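Local coordinates for hypothetical NUDIX hydrolase (Listeria monocytogenes, PDB 3SON), which probably hydrolyses nucleoside diphosphate-linked substrates with the help of metal ions, as Nudix-family enzymes do, at the interface of chains A and B. Residues are numbered along the deposited sequence; one frame, centred on the assembly and turned at random. Chains: chain A/B, Hypothetical NUDIX hydrolase.

The interface of chains A and B. Residues chain A 135-136, 139-140, 143, 145; chain B 86-87.
The ring of B:Tyr86 lies against A:Arg140 on one flank of helix 128-142 of chain A, in a tyrosine-on-helix contact between two copies of this Nudix-family protein; the tyrosine buries 151 of the 259 Å² of surface hidden here. A:Arg140 CG sits over one face of the ring, 4.0 Å from its centroid, a CH-pi contact displaced toward the rim. From CG the arginine chain runs extended to NE (chi2 -177°), which carries the guanidinium past the same ring, with B:Tyr86 CE2 above the centre of its plane. The two planes are 52° apart, an inclined approach and not a parallel stack. From the neighbouring position on the helix, A:Glu139 CB touches B:Tyr86 CD1 at 3.7 Å, while one turn before the arginine A:Glu136 CG meets the CB of the tyrosine and A:Glu136 CB meets B:Val87 CG1, the latter pair 4.0 Å apart.

Second-shell bonds hold the arginine in place. A:Arg140 NE donates to A:Glu136 OE2 at 2.8 Å, a salt bridge on the carboxylate's anti lone pair. A:Arg140 NH1 donates to the carbonyl O of A:Asp145. Both acceptors lie close to the guanidinium plane, fixing its rotation.

At the phenol tip, the hydroxyl is gripped from two directions. B:Tyr86 OH donates to A:Asp145 OD2 at 2.6 Å, meeting the lone pair of OD2 that points away from the other carboxylate oxygen, and accepts from A:Asn143 ND2 at 3.1 Å (150° at H). The asparagine comes tip to tip, its amide plane turned obliquely to the ring; both partner atoms lie at the ring's edge, in plane. At the other end, a water links B:Tyr86 O, 3.0 Å away, to A:Tyr135 OH, though its very short separation from that hydroxyl makes this part of the bridge doubtful. The two-fold symmetry of the interface repeats the arrangement with the chains exchanged; this pairing may or may not be the biological dimer.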
loop_
_atom_site.group_PDB
_atom_site.type_symbol
_atom_site.label_atom_id
_atom_site.label_comp_id
_atom_site.label_asym_id
_atom_site.label_seq_id
_atom_site.Cartn_x
_atom_site.Cartn_y
_atom_site.Cartn_z
ATOM N N TYR A 135 0.810 -11.412 -4.245
ATOM C CA TYR A 135 0.409 -12.458 -3.284
ATOM C C TYR A 135 -1.038 -12.874 -3.488
ATOM O O TYR A 135 -1.378 -14.079 -3.559
ATOM C CB TYR A 135 0.613 -11.952 -1.840
ATOM C CG TYR A 135 0.018 -12.861 -0.858
ATOM C CD1 TYR A 135 0.631 -14.044 -0.530
ATOM C CD2 TYR A 135 -1.218 -12.587 -0.303
ATOM C CE1 TYR A 135 0.022 -14.946 0.361
ATOM C CE2 TYR A 135 -1.807 -13.456 0.570
ATOM C CZ TYR A 135 -1.187 -14.636 0.889
ATOM O OH TYR A 135 -1.815 -15.505 1.786
ATOM N N GLU A 136 -1.914 -11.888 -3.479
ATOM C CA GLU A 136 -3.358 -12.137 -3.674
ATOM C C GLU A 136 -3.602 -12.887 -5.007
ATOM O O GLU A 136 -4.324 -13.853 -5.072
ATOM C CB GLU A 136 -4.125 -10.813 -3.661
ATOM C CG GLU A 136 -5.602 -11.084 -3.915
ATOM C CD GLU A 136 -6.450 -9.841 -4.100
ATOM O OE1 GLU A 136 -5.953 -8.676 -3.904
ATOM O OE2 GLU A 136 -7.636 -10.041 -4.501
ATOM N N GLU A 139 -2.470 -16.520 -4.686
ATOM C CA GLU A 139 -3.434 -17.330 -3.910
ATOM C C GLU A 139 -4.705 -17.617 -4.680
ATOM O O GLU A 139 -5.196 -18.758 -4.685
ATOM C CB GLU A 139 -3.749 -16.657 -2.560
ATOM C CG GLU A 139 -2.579 -16.598 -1.603
ATOM C CD GLU A 139 -2.022 -17.977 -1.318
ATOM O OE1 GLU A 139 -2.777 -18.848 -0.826
ATOM O OE2 GLU A 139 -0.822 -18.185 -1.601
ATOM N N ARG A 140 -5.231 -16.607 -5.363
ATOM C CA ARG A 140 -6.405 -16.783 -6.211
ATOM C C ARG A 140 -6.187 -17.753 -7.368
ATOM O O ARG A 140 -7.008 -18.608 -7.575
ATOM C CB ARG A 140 -6.909 -15.479 -6.694
ATOM C CG ARG A 140 -7.563 -14.603 -5.657
ATOM C CD ARG A 140 -8.060 -13.362 -6.357
ATOM N NE ARG A 140 -8.739 -12.454 -5.449
ATOM C CZ ARG A 140 -10.014 -12.540 -5.116
ATOM N NH1 ARG A 140 -10.780 -13.546 -5.582
ATOM N NH2 ARG A 140 -10.517 -11.645 -4.261
ATOM N N ASN A 143 -6.133 -21.299 -6.044
ATOM C CA ASN A 143 -7.431 -21.718 -5.549
ATOM C C ASN A 143 -8.529 -21.746 -6.626
ATOM O O ASN A 143 -9.692 -21.994 -6.319
ATOM C CB ASN A 143 -7.892 -20.766 -4.446
ATOM C CG ASN A 143 -7.076 -20.896 -3.174
ATOM O OD1 ASN A 143 -6.143 -21.690 -3.099
ATOM N ND2 ASN A 143 -7.432 -20.113 -2.166
ATOM N N ASP A 145 -9.900 -19.095 -7.898
ATOM C CA ASP A 145 -10.842 -18.152 -7.272
ATOM C C ASP A 145 -10.633 -16.757 -7.798
ATOM O O ASP A 145 -10.108 -15.912 -7.094
ATOM C CB ASP A 145 -10.574 -18.160 -5.788
ATOM C CG ASP A 145 -11.625 -17.404 -5.006
ATOM O OD1 ASP A 145 -12.720 -17.086 -5.603
ATOM O OD2 ASP A 145 -11.384 -17.181 -3.808
ATOM N N TYR B 86 -8.214 -12.673 1.392
ATOM C CA TYR B 86 -6.820 -12.796 1.026
ATOM C C TYR B 86 -5.956 -11.682 1.615
ATOM O O TYR B 86 -4.747 -11.889 1.916
ATOM C CB TYR B 86 -6.677 -12.807 -0.510
ATOM C CG TYR B 86 -7.310 -14.008 -1.154
ATOM C CD1 TYR B 86 -6.754 -15.254 -1.016
ATOM C CD2 TYR B 86 -8.478 -13.909 -1.865
ATOM C CE1 TYR B 86 -7.310 -16.394 -1.597
ATOM C CE2 TYR B 86 -9.086 -15.070 -2.402
ATOM C CZ TYR B 86 -8.458 -16.298 -2.312
ATOM O OH TYR B 86 -8.990 -17.488 -2.853
ATOM N N VAL B 87 -6.515 -10.502 1.644
ATOM C CA VAL B 87 -5.904 -9.300 2.091
ATOM C C VAL B 87 -6.892 -8.519 2.926
ATOM O O VAL B 87 -8.107 -8.644 2.753
ATOM C CB VAL B 87 -5.285 -8.454 0.935
ATOM C CG1 VAL B 87 -4.401 -9.339 0.026
ATOM C CG2 VAL B 87 -6.337 -7.698 0.120
HETATM O O HOH W 1 -3.612 -14.398 3.028
#